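Local coordinates for Mgp-operon protein 3 (Mycoplasma pneumoniae, PDB 6RJ1) that probably mediates attachment of the bacterium to host cells as the extracellular adhesion protein P40/P90, perhaps by recognising sugars, at residues V57-R63 with D110-Y114; Q67-D73 with Q141-G145; T77-S83 with L136-Q141; K159-D163 with S523-L528. All coordinates share one frame; numbering follows the deposited sequence.

Interaction 1: V57-R63 with D110-Y114; sequences VRSALVR and DFASY
Val-57 and Tyr-114 form an antiparallel hydrogen-bonded pair, joining strands 52-59 and 114-121 of a mixed sheet: Val-57 N donates to Tyr-114 O and Tyr-114 N to Val-57 O, each at 2.9 Å. The beta-branched valine suits this extended backbone, and its CG2 lies 4.0 Å from Tyr-114 CB on their shared face of the sheet. Arg-58 touches with its root, CB being 3.4 Å from Ser-113 OG, while its extended chain carries the guanidinium away to the carbonyl of His-452. Here the backbones open round a water that accepts from Ser-59 N, donates to Phe-111 O and sits 2.8 Å from Ser-113 OG, a hydroxyl also bonded to that of Thr-455. Ser-59 opens a type I turn that closes at Val-62. With OG anti to the backbone N (chi1 160°), its hydroxyl accepts from Leu-61 N as an ST turn, and it also bonds Ser-39. Leu-61 runs beside Phe-111, its CB above the middle of the ring at 3.8 Å from the centroid, a CH-pi contact; His-37 meets the same ring edge-to-face. At Val-62 the backbones meet again, CB and CG2 resting on Phe-111 O. Finally Arg-63 ties the turn together, NH1 donating to both Ala-60 O and Val-62 O within the guanidinium plane, while a second water accepts from Arg-63 N at 3.0 Å and donates to Asp-110 O at 2.7 Å.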
loop_
_atom_site.group_PDB
_atom_site.type_symbol
_atom_site.label_atom_id
_atom_site.label_comp_id
_atom_site.label_asym_id
_atom_site.label_seq_id
_atom_site.Cartn_x
_atom_site.Cartn_y
_atom_site.Cartn_z
ATOM N N VAL A 57 8.175 8.301 -16.760
ATOM C CA VAL A 57 9.211 7.349 -17.170
ATOM C C VAL A 57 10.277 7.150 -16.087
ATOM O O VAL A 57 10.655 8.107 -15.406
ATOM C CB VAL A 57 9.860 7.713 -18.547
ATOM C CG1 VAL A 57 8.882 7.530 -19.708
ATOM C CG2 VAL A 57 10.455 9.120 -18.540
ATOM N N ARG A 58 10.794 5.922 -15.977
ATOM C CA ARG A 58 11.846 5.565 -15.030
ATOM C C ARG A 58 12.871 4.642 -15.681
ATOM O O ARG A 58 12.553 3.985 -16.660
ATOM C CB ARG A 58 11.248 4.949 -13.743
ATOM C CG ARG A 58 10.656 3.566 -13.908
ATOM C CD ARG A 58 9.907 3.125 -12.672
ATOM N NE ARG A 58 9.195 1.867 -12.914
ATOM C CZ ARG A 58 8.415 1.264 -12.030
ATOM N NH1 ARG A 58 8.231 1.793 -10.826
ATOM N NH2 ARG A 58 7.814 0.125 -12.339
ATOM N N SER A 59 14.090 4.588 -15.140
ATOM C CA SER A 59 15.150 3.737 -15.675
ATOM C C SER A 59 15.649 2.772 -14.618
ATOM O O SER A 59 15.811 3.164 -13.460
ATOM C CB SER A 59 16.302 4.585 -16.209
ATOM O OG SER A 59 17.511 3.854 -16.317
ATOM N N ALA A 60 15.926 1.513 -15.027
ATOM C CA ALA A 60 16.457 0.457 -14.155
ATOM C C ALA A 60 17.944 0.717 -13.826
ATOM O O ALA A 60 18.570 -0.042 -13.080
ATOM C CB ALA A 60 16.291 -0.896 -14.823
ATOM N N LEU A 61 18.503 1.791 -14.392
ATOM C CA LEU A 61 19.885 2.170 -14.161
ATOM C C LEU A 61 20.017 3.219 -13.069
ATOM O O LEU A 61 21.140 3.609 -12.751
ATOM C CB LEU A 61 20.563 2.637 -15.459
ATOM C CG LEU A 61 20.909 1.551 -16.474
ATOM C CD1 LEU A 61 21.280 2.168 -17.795
ATOM C CD2 LEU A 61 22.030 0.652 -15.984
ATOM N N VAL A 62 18.886 3.674 -12.485
ATOM C CA VAL A 62 18.894 4.664 -11.408
ATOM C C VAL A 62 19.568 4.063 -10.159
ATOM O O VAL A 62 19.302 2.910 -9.823
ATOM C CB VAL A 62 17.484 5.268 -11.130
ATOM C CG1 VAL A 62 16.547 4.283 -10.426
ATOM C CG2 VAL A 62 17.585 6.575 -10.354
ATOM N N ARG A 63 20.490 4.809 -9.531
ATOM C CA ARG A 63 21.180 4.364 -8.323
ATOM C C ARG A 63 21.128 5.450 -7.255
ATOM O O ARG A 63 21.447 6.602 -7.539
ATOM C CB ARG A 63 22.623 3.893 -8.618
ATOM C CG ARG A 63 22.710 2.567 -9.389
ATOM C CD ARG A 63 22.048 1.391 -8.676
ATOM N NE ARG A 63 22.182 0.137 -9.420
ATOM C CZ ARG A 63 21.392 -0.241 -10.425
ATOM N NH1 ARG A 63 20.397 0.541 -10.828
ATOM N NH2 ARG A 63 21.593 -1.403 -11.035
ATOM N N ASP A 110 22.283 10.622 -13.900
ATOM C CA ASP A 110 21.762 9.981 -12.696
ATOM C C ASP A 110 20.620 8.986 -12.970
ATOM O O ASP A 110 20.247 8.239 -12.064
ATOM C CB ASP A 110 21.285 11.056 -11.709
ATOM C CG ASP A 110 20.451 12.183 -12.302
ATOM O OD1 ASP A 110 19.578 11.896 -13.153
ATOM O OD2 ASP A 110 20.678 13.345 -11.921
ATOM N N PHE A 111 20.053 9.004 -14.206
ATOM C CA PHE A 111 18.929 8.176 -14.668
ATOM C C PHE A 111 17.676 8.351 -13.790
ATOM O O PHE A 111 16.923 7.401 -13.573
ATOM C CB PHE A 111 19.308 6.691 -14.843
ATOM C CG PHE A 111 20.499 6.426 -15.733
ATOM C CD1 PHE A 111 21.780 6.395 -15.211
ATOM C CD2 PHE A 111 20.331 6.156 -17.090
ATOM C CE1 PHE A 111 22.878 6.123 -16.030
ATOM C CE2 PHE A 111 21.431 5.874 -17.904
ATOM C CZ PHE A 111 22.694 5.855 -17.369
ATOM N N ALA A 112 17.450 9.591 -13.305
ATOM C CA ALA A 112 16.299 9.962 -12.484
ATOM C C ALA A 112 15.007 9.814 -13.283
ATOM O O ALA A 112 15.022 9.888 -14.513
ATOM C CB ALA A 112 16.442 11.401 -12.018
ATOM N N SER A 113 13.890 9.622 -12.587
ATOM C CA SER A 113 12.588 9.527 -13.226
ATOM C C SER A 113 12.121 10.898 -13.726
ATOM O O SER A 113 12.474 11.933 -13.152
ATOM C CB SER A 113 11.572 8.940 -12.264
ATOM O OG SER A 113 11.979 7.645 -11.855
ATOM N N TYR A 114 11.351 10.901 -14.814
ATOM C CA TYR A 114 10.845 12.139 -15.394
ATOM C C TYR A 114 9.362 12.100 -15.653
ATOM O O TYR A 114 8.792 11.040 -15.918
ATOM C CB TYR A 114 11.556 12.461 -16.723
ATOM C CG TYR A 114 12.960 12.983 -16.561
ATOM C CD1 TYR A 114 13.204 14.340 -16.359
ATOM C CD2 TYR A 114 14.055 12.126 -16.635
ATOM C CE1 TYR A 114 14.501 14.827 -16.209
ATOM C CE2 TYR A 114 15.356 12.599 -16.481
ATOM C CZ TYR A 114 15.577 13.951 -16.269
ATOM O OH TYR A 114 16.865 14.412 -16.112
HETATM O O HOH W 1 14.216 6.193 -12.842
HETATM O O HOH W 2 21.967 7.403 -10.146
#

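Interaction 2: Q67-D73 with Q141-G145; sequences QDTTSSD and QESQG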
loop_
_atom_site.group_PDB
_atom_site.type_symbol
_atom_site.label_atom_id
_atom_site.label_comp_id
_atom_site.label_asym_id
_atom_site.label_seq_id
_atom_site.Cartn_x
_atom_site.Cartn_y
_atom_site.Cartn_z
ATOM N N GLN A 67 23.899 8.921 2.778
ATOM C CA GLN A 67 25.119 9.167 3.536
ATOM C C GLN A 67 24.850 9.024 5.029
ATOM O O GLN A 67 24.207 9.883 5.629
ATOM C CB GLN A 67 25.744 10.525 3.192
ATOM C CG GLN A 67 27.184 10.447 2.652
ATOM C CD GLN A 67 28.211 9.797 3.567
ATOM O OE1 GLN A 67 29.067 9.029 3.111
ATOM N NE2 GLN A 67 28.174 10.091 4.866
ATOM N N ASP A 68 25.294 7.898 5.601
ATOM C CA ASP A 68 25.152 7.577 7.017
ATOM C C ASP A 68 26.529 7.439 7.635
ATOM O O ASP A 68 27.373 6.706 7.111
ATOM C CB ASP A 68 24.314 6.301 7.230
ATOM C CG ASP A 68 24.897 5.017 6.660
ATOM O OD1 ASP A 68 25.427 5.051 5.522
ATOM O OD2 ASP A 68 24.821 3.979 7.347
ATOM N N THR A 69 26.763 8.221 8.702
ATOM C CA THR A 69 27.949 8.386 9.567
ATOM C C THR A 69 27.834 9.787 10.151
ATOM O O THR A 69 27.813 9.955 11.374
ATOM C CB THR A 69 29.327 8.260 8.836
ATOM O OG1 THR A 69 29.241 8.740 7.491
ATOM C CG2 THR A 69 29.908 6.851 8.888
ATOM N N THR A 70 27.710 10.782 9.237
ATOM C CA THR A 70 27.617 12.232 9.409
ATOM C C THR A 70 28.899 12.720 10.169
ATOM O O THR A 70 28.901 12.998 11.375
ATOM C CB THR A 70 26.223 12.696 9.917
ATOM O OG1 THR A 70 26.055 14.071 9.598
ATOM C CG2 THR A 70 25.933 12.406 11.399
ATOM N N SER A 71 29.998 12.789 9.392
ATOM C CA SER A 71 31.348 13.175 9.809
ATOM C C SER A 71 31.475 14.650 10.218
ATOM O O SER A 71 30.680 15.485 9.772
ATOM C CB SER A 71 32.354 12.842 8.708
ATOM O OG SER A 71 32.054 13.515 7.495
ATOM N N SER A 72 32.502 14.958 11.062
ATOM C CA SER A 72 32.847 16.286 11.605
ATOM C C SER A 72 31.696 16.926 12.424
ATOM O O SER A 72 30.799 16.204 12.870
ATOM C CB SER A 72 33.352 17.218 10.500
ATOM O OG SER A 72 34.493 16.686 9.847
ATOM N N ASP A 73 31.751 18.260 12.664
ATOM C CA ASP A 73 30.720 19.016 13.389
ATOM C C ASP A 73 30.599 20.467 12.865
ATOM O O ASP A 73 30.623 21.430 13.644
ATOM C CB ASP A 73 30.901 18.935 14.920
ATOM C CG ASP A 73 29.878 18.035 15.595
ATOM O OD1 ASP A 73 28.705 18.457 15.727
ATOM O OD2 ASP A 73 30.247 16.904 15.983
ATOM N N GLN A 141 22.086 16.144 6.221
ATOM C CA GLN A 141 23.171 15.363 6.822
ATOM C C GLN A 141 23.561 16.112 8.083
ATOM O O GLN A 141 23.874 17.303 8.013
ATOM C CB GLN A 141 24.354 15.238 5.857
ATOM C CG GLN A 141 24.810 13.803 5.693
ATOM C CD GLN A 141 26.025 13.682 4.821
ATOM O OE1 GLN A 141 27.108 13.328 5.294
ATOM N NE2 GLN A 141 25.873 13.945 3.524
ATOM N N GLU A 142 23.459 15.455 9.240
ATOM C CA GLU A 142 23.631 16.109 10.526
ATOM C C GLU A 142 25.091 16.474 10.869
ATOM O O GLU A 142 25.588 17.427 10.276
ATOM C CB GLU A 142 22.943 15.308 11.633
ATOM C CG GLU A 142 21.442 15.297 11.400
ATOM C CD GLU A 142 20.559 15.221 12.623
ATOM O OE1 GLU A 142 20.795 14.338 13.478
ATOM O OE2 GLU A 142 19.609 16.031 12.710
ATOM N N SER A 143 25.742 15.761 11.827
ATOM C CA SER A 143 27.090 15.931 12.422
ATOM C C SER A 143 26.900 15.894 13.944
ATOM O O SER A 143 27.867 15.724 14.689
ATOM C CB SER A 143 27.742 17.261 12.037
ATOM O OG SER A 143 28.262 17.263 10.717
ATOM N N GLN A 144 25.625 16.050 14.385
ATOM C CA GLN A 144 25.150 16.079 15.775
ATOM C C GLN A 144 25.055 14.661 16.379
ATOM O O GLN A 144 23.962 14.182 16.706
ATOM C CB GLN A 144 23.799 16.829 15.860
ATOM C CG GLN A 144 23.868 18.303 15.456
ATOM C CD GLN A 144 22.768 18.694 14.494
ATOM O OE1 GLN A 144 22.790 18.357 13.303
ATOM N NE2 GLN A 144 21.790 19.436 14.990
ATOM N N GLY A 145 26.215 14.017 16.516
ATOM C CA GLY A 145 26.353 12.671 17.064
ATOM C C GLY A 145 27.762 12.125 16.951
ATOM O O GLY A 145 28.741 12.865 17.087
#
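Gln-67 and Gln-141 meet with their side chains slanting across each other, the two amide planes 31° apart. Gln-67 NE2 gives Gln-141 OE1 a weak hydrogen bond of 3.4 Å, while the NE2 of Gln-141 lies over the CB of Gln-67 at the same distance. Gln-67 can make this approach because its chain bends at chi2 (-59°), folding the amide back; its NE2 also donates to Thr-69 OG1, close to the amide plane, which limits how far the group can turn. Gln-141, extended beyond CG, reaches across to it. A long, flexible amide that both donates and accepts suits such a partly exposed place.

Further along, Thr-70 points toward residues 141-145 and brings its CG2 to 3.4 Å from Ser-143 N; the exact placing of its hydroxyl, crowded against the backbone of Glu-142, is doubtful. Ser-143, buried between the backbones, is small enough to fit: its CB lies 3.3 Å from Ser-72 O, and its OG is 3.1 Å from Ser-71 O. Asp-73 brings its carboxylate near Ser-143 O, a meeting of acceptors that offers no bond. Glu-142 instead leads its carboxylate away to a salt bridge with Lys-159, and Tyr-158 of the same helix touches Thr-70 and Gln-141. The whole is a surface loop-on-loop contact of polar residues without regular sheet pairing, in which the segment 141-145 contains an inverse gamma turn centred on Gln-144.

Interaction 3: T77-S83 with L136-Q141; sequences TNQNALS and LPYVKQ
Asn-80 lays its CB against the Tyr-138 ring, 3.8 Å from CD1, and slips its amide among the backbone groups of residues 137-139. With CG anti to the backbone N (chi1 -163°), the amide reaches across: ND2 donates to Pro-137 O at 2.9 Å, the acceptor lying in the amide plane. OD1 takes two N-H groups from opposite faces of that plane, Val-139 N across the contact and Leu-82 N from its own segment, two residues on, the latter closing an Asx turn. Three bonds thus fix the amide's rotation, a task that suits asparagine, short and able both to donate and to accept. Around it the backbones form a single beta bridge between Asn-80 and Lys-140, flanked by Ala-81 N to Val-139 O (2.8 Å) and Gln-141 N to Gln-79 O (3.1 Å); this joins the loop after strand 125-135 to the lead-in of strand 82-84. On one flank the apolar side chains gather, Leu-82 CD2 lying 3.8 Å from Pro-137 CG, with Trp-492 touching both residues. At the other end Lys-140 runs beside Thr-77 and donates from NZ to Thr-77 O at 2.8 Å, while Tyr-138 OH makes a weak bond to Asn-78 O at 3.3 Å.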
loop_
_atom_site.group_PDB
_atom_site.type_symbol
_atom_site.label_atom_id
_atom_site.label_comp_id
_atom_site.label_asym_id
_atom_site.label_seq_id
_atom_site.Cartn_x
_atom_site.Cartn_y
_atom_site.Cartn_z
ATOM N N THR A 77 26.750 21.717 6.082
ATOM C CA THR A 77 25.589 21.673 6.991
ATOM C C THR A 77 24.227 21.772 6.249
ATOM O O THR A 77 23.188 21.605 6.891
ATOM C CB THR A 77 25.685 22.698 8.164
ATOM O OG1 THR A 77 27.012 23.218 8.301
ATOM C CG2 THR A 77 25.222 22.108 9.494
ATOM N N ASN A 78 24.222 22.012 4.915
ATOM C CA ASN A 78 22.981 22.108 4.134
ATOM C C ASN A 78 22.948 21.147 2.920
ATOM O O ASN A 78 22.231 21.394 1.939
ATOM C CB ASN A 78 22.693 23.563 3.730
ATOM C CG ASN A 78 21.603 24.207 4.557
ATOM O OD1 ASN A 78 21.869 25.010 5.458
ATOM N ND2 ASN A 78 20.347 23.872 4.272
ATOM N N GLN A 79 23.695 20.030 3.016
ATOM C CA GLN A 79 23.751 19.019 1.966
ATOM C C GLN A 79 22.795 17.855 2.258
ATOM O O GLN A 79 22.714 17.380 3.396
ATOM C CB GLN A 79 25.194 18.527 1.763
ATOM C CG GLN A 79 25.554 18.261 0.303
ATOM C CD GLN A 79 26.008 19.481 -0.476
ATOM O OE1 GLN A 79 25.537 20.610 -0.284
ATOM N NE2 GLN A 79 26.932 19.270 -1.401
ATOM N N ASN A 80 22.064 17.414 1.223
ATOM C CA ASN A 80 21.110 16.311 1.317
ATOM C C ASN A 80 21.857 14.986 1.481
ATOM O O ASN A 80 22.802 14.718 0.735
ATOM C CB ASN A 80 20.194 16.279 0.080
ATOM C CG ASN A 80 18.923 15.461 0.213
ATOM O OD1 ASN A 80 18.708 14.695 1.160
ATOM N ND2 ASN A 80 18.042 15.602 -0.758
ATOM N N ALA A 81 21.442 14.175 2.476
ATOM C CA ALA A 81 22.025 12.866 2.780
ATOM C C ALA A 81 21.699 11.883 1.671
ATOM O O ALA A 81 22.437 10.924 1.443
ATOM C CB ALA A 81 21.488 12.355 4.101
ATOM N N LEU A 82 20.586 12.153 0.972
ATOM C CA LEU A 82 20.053 11.420 -0.167
ATOM C C LEU A 82 20.593 12.050 -1.453
ATOM O O LEU A 82 20.533 13.271 -1.622
ATOM C CB LEU A 82 18.514 11.500 -0.124
ATOM C CG LEU A 82 17.720 10.220 0.158
ATOM C CD1 LEU A 82 18.381 9.350 1.202
ATOM C CD2 LEU A 82 16.309 10.546 0.585
ATOM N N SER A 83 21.167 11.220 -2.333
ATOM C CA SER A 83 21.709 11.651 -3.625
ATOM C C SER A 83 21.741 10.500 -4.618
ATOM O O SER A 83 21.670 9.334 -4.219
ATOM C CB SER A 83 23.107 12.237 -3.470
ATOM O OG SER A 83 24.007 11.264 -2.970
ATOM N N LEU A 136 15.079 13.518 -5.490
ATOM C CA LEU A 136 15.042 12.823 -4.211
ATOM C C LEU A 136 14.478 13.766 -3.116
ATOM O O LEU A 136 14.748 14.975 -3.172
ATOM C CB LEU A 136 16.489 12.459 -3.818
ATOM C CG LEU A 136 17.026 11.024 -3.983
ATOM C CD1 LEU A 136 15.956 9.975 -4.074
ATOM C CD2 LEU A 136 18.054 10.940 -5.055
ATOM N N PRO A 137 13.748 13.253 -2.087
ATOM C CA PRO A 137 13.281 14.150 -1.012
ATOM C C PRO A 137 14.465 14.731 -0.232
ATOM O O PRO A 137 15.577 14.201 -0.340
ATOM C CB PRO A 137 12.415 13.241 -0.143
ATOM C CG PRO A 137 12.927 11.879 -0.394
ATOM C CD PRO A 137 13.358 11.852 -1.824
ATOM N N TYR A 138 14.250 15.826 0.522
ATOM C CA TYR A 138 15.348 16.415 1.274
ATOM C C TYR A 138 15.444 15.901 2.716
ATOM O O TYR A 138 14.446 15.830 3.432
ATOM C CB TYR A 138 15.316 17.949 1.222
ATOM C CG TYR A 138 16.494 18.609 1.910
ATOM C CD1 TYR A 138 17.675 18.871 1.221
ATOM C CD2 TYR A 138 16.431 18.970 3.252
ATOM C CE1 TYR A 138 18.767 19.469 1.855
ATOM C CE2 TYR A 138 17.527 19.532 3.903
ATOM C CZ TYR A 138 18.686 19.796 3.198
ATOM O OH TYR A 138 19.746 20.381 3.845
ATOM N N VAL A 139 16.676 15.571 3.131
ATOM C CA VAL A 139 17.038 15.147 4.482
ATOM C C VAL A 139 18.470 15.621 4.753
ATOM O O VAL A 139 19.402 15.217 4.058
ATOM C CB VAL A 139 16.753 13.656 4.814
ATOM C CG1 VAL A 139 17.530 12.693 3.919
ATOM C CG2 VAL A 139 16.998 13.363 6.288
ATOM N N LYS A 140 18.617 16.558 5.700
ATOM C CA LYS A 140 19.891 17.202 6.009
ATOM C C LYS A 140 20.850 16.280 6.756
ATOM O O LYS A 140 20.479 15.705 7.780
ATOM C CB LYS A 140 19.647 18.540 6.746
ATOM C CG LYS A 140 20.875 19.247 7.328
ATOM C CD LYS A 140 20.729 19.394 8.853
ATOM C CE LYS A 140 21.865 20.123 9.527
ATOM N NZ LYS A 140 21.785 21.595 9.322
ATOM N N GLN A 141 22.086 16.144 6.221
ATOM C CA GLN A 141 23.171 15.363 6.822
ATOM C C GLN A 141 23.561 16.112 8.083
ATOM O O GLN A 141 23.874 17.303 8.013
ATOM C CB GLN A 141 24.354 15.238 5.857
ATOM C CG GLN A 141 24.810 13.803 5.693
ATOM C CD GLN A 141 26.025 13.682 4.821
ATOM O OE1 GLN A 141 27.108 13.328 5.294
ATOM N NE2 GLN A 141 25.873 13.945 3.524
#

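Interaction 4: K159-D163 with S523-L528; sequences KTLQD and SKNSNL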
loop_
_atom_site.group_PDB
_atom_site.type_symbol
_atom_site.label_atom_id
_atom_site.label_comp_id
_atom_site.label_asym_id
_atom_site.label_seq_id
_atom_site.Cartn_x
_atom_site.Cartn_y
_atom_site.Cartn_z
ATOM N N LYS A 159 18.157 10.887 11.763
ATOM C CA LYS A 159 18.420 9.897 12.804
ATOM C C LYS A 159 17.575 8.643 12.615
ATOM O O LYS A 159 18.097 7.539 12.776
ATOM C CB LYS A 159 18.238 10.502 14.206
ATOM C CG LYS A 159 19.380 11.416 14.613
ATOM C CD LYS A 159 19.351 11.741 16.094
ATOM C CE LYS A 159 20.444 12.710 16.487
ATOM N NZ LYS A 159 20.063 14.120 16.197
ATOM N N THR A 160 16.292 8.812 12.212
ATOM C CA THR A 160 15.354 7.712 11.940
ATOM C C THR A 160 15.845 6.881 10.761
ATOM O O THR A 160 15.830 5.653 10.839
ATOM C CB THR A 160 13.936 8.248 11.632
ATOM O OG1 THR A 160 13.522 9.162 12.643
ATOM C CG2 THR A 160 12.891 7.125 11.474
ATOM N N LEU A 161 16.261 7.555 9.668
ATOM C CA LEU A 161 16.716 6.918 8.441
ATOM C C LEU A 161 17.998 6.118 8.611
ATOM O O LEU A 161 18.182 5.105 7.934
ATOM C CB LEU A 161 16.831 7.939 7.308
ATOM C CG LEU A 161 15.521 8.633 6.895
ATOM C CD1 LEU A 161 15.791 9.805 5.987
ATOM C CD2 LEU A 161 14.521 7.653 6.265
ATOM N N GLN A 162 18.848 6.528 9.558
ATOM C CA GLN A 162 20.099 5.841 9.870
ATOM C C GLN A 162 19.841 4.444 10.419
ATOM O O GLN A 162 20.601 3.520 10.119
ATOM C CB GLN A 162 20.923 6.635 10.883
ATOM C CG GLN A 162 21.612 7.842 10.305
ATOM C CD GLN A 162 22.724 8.295 11.208
ATOM O OE1 GLN A 162 23.900 7.996 10.976
ATOM N NE2 GLN A 162 22.371 9.029 12.252
ATOM N N ASP A 163 18.763 4.290 11.205
ATOM C CA ASP A 163 18.394 3.027 11.836
ATOM C C ASP A 163 17.192 2.349 11.206
ATOM O O ASP A 163 16.857 1.232 11.603
ATOM C CB ASP A 163 18.156 3.238 13.338
ATOM C CG ASP A 163 19.413 3.278 14.185
ATOM O OD1 ASP A 163 20.444 2.687 13.757
ATOM O OD2 ASP A 163 19.364 3.878 15.295
ATOM N N SER A 523 20.068 9.569 21.604
ATOM C CA SER A 523 20.145 9.673 20.140
ATOM C C SER A 523 19.830 8.371 19.392
ATOM O O SER A 523 19.372 8.438 18.245
ATOM C CB SER A 523 21.503 10.216 19.713
ATOM O OG SER A 523 21.617 11.569 20.119
ATOM N N LYS A 524 20.057 7.198 20.038
ATOM C CA LYS A 524 19.781 5.896 19.440
ATOM C C LYS A 524 18.289 5.492 19.496
ATOM O O LYS A 524 17.892 4.545 18.806
ATOM C CB LYS A 524 20.696 4.808 20.004
ATOM C CG LYS A 524 21.987 4.702 19.219
ATOM C CD LYS A 524 22.467 3.253 19.130
ATOM C CE LYS A 524 23.276 2.987 17.878
ATOM N NZ LYS A 524 22.550 3.268 16.599
ATOM N N ASN A 525 17.461 6.256 20.249
ATOM C CA ASN A 525 16.009 6.103 20.303
ATOM C C ASN A 525 15.515 6.992 19.155
ATOM O O ASN A 525 14.943 8.063 19.355
ATOM C CB ASN A 525 15.462 6.547 21.669
ATOM C CG ASN A 525 13.974 6.349 21.839
ATOM O OD1 ASN A 525 13.436 5.262 21.635
ATOM N ND2 ASN A 525 13.276 7.402 22.229
ATOM N N SER A 526 15.805 6.534 17.934
ATOM C CA SER A 526 15.594 7.207 16.660
ATOM C C SER A 526 14.221 7.010 16.001
ATOM O O SER A 526 13.990 7.643 14.975
ATOM C CB SER A 526 16.700 6.806 15.690
ATOM O OG SER A 526 16.886 5.399 15.663
ATOM N N ASN A 527 13.299 6.195 16.579
ATOM C CA ASN A 527 11.948 5.960 16.024
ATOM C C ASN A 527 11.187 7.248 15.672
ATOM O O ASN A 527 11.406 8.281 16.318
ATOM C CB ASN A 527 11.107 5.118 16.977
ATOM C CG ASN A 527 10.726 5.836 18.254
ATOM O OD1 ASN A 527 9.826 6.685 18.280
ATOM N ND2 ASN A 527 11.384 5.500 19.344
ATOM N N LEU A 528 10.258 7.164 14.695
ATOM C CA LEU A 528 9.449 8.282 14.203
ATOM C C LEU A 528 8.673 9.066 15.269
ATOM O O LEU A 528 8.587 10.295 15.153
ATOM C CB LEU A 528 8.483 7.822 13.113
ATOM C CG LEU A 528 9.112 7.396 11.786
ATOM C CD1 LEU A 528 8.377 6.240 11.198
ATOM C CD2 LEU A 528 9.199 8.537 10.811
HETATM O O HOH W 3 14.850 4.503 13.127
#
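Thr-160 OG1 donates to Ser-526 O at 2.8 Å, meeting the carbonyl end-on (C=O...donor angle 178°), and Ser-526 in turn donates from its OG to Asp-163 OD2 at 2.9 Å. These two bonds, one in each direction across the contact, fasten the loop 523-528, part of the MgpC adhesin family sequence, onto helix 157-163. Ser-526 OG sits between its backbone N and carbonyl carbon (chi1 48°), which directs it at the anti lone pair of OD2. Lys-524, crossing Asp-163 at about a right angle, completes a salt bridge from NZ to OD2 at a long 3.5 Å; Lys-231 binds the other carboxylate oxygen, and two lysines so near would probably favour the charged form of the buried aspartate. A water donates to Thr-160 O at 2.7 Å and weakly to Ser-526 OG, linking the two residues a second time. The small serine lets the loop come close, its CB lying 3.3 Å from Lys-159 O. Lys-159 contributes its aliphatic length, CD passing near Ser-523 O, while its ammonium is taken up by Glu-142. Threonine has an apolar branch as well as a hydroxyl: Thr-160 CG2 meets Leu-528 CG at 3.8 Å.

Interactions 1 and 4 are buried, interaction 3 is partly so, and interaction 2 lies at the surface. Interaction 1 begins with one strand pair and goes on through a turn, a ring and bound water; interaction 3 adds an asparagine amide to a single backbone bridge; interaction 2 has weak or doubtful polar contacts; interaction 4 relies on hydroxyls and charge. Interactions 2 and 3 share Gln-141 and a probable hydrogen bond from Gln-67 N to Ala-81 O. Helix 157-163, held by interaction 4, touches both, by charge at interaction 2 and through Leu-161 on Val-139 at interaction 3. Interaction 1 does not touch interaction 3 (centres about 19 Å apart, nearest atoms about 4 Å), but its chain runs on into interaction 2.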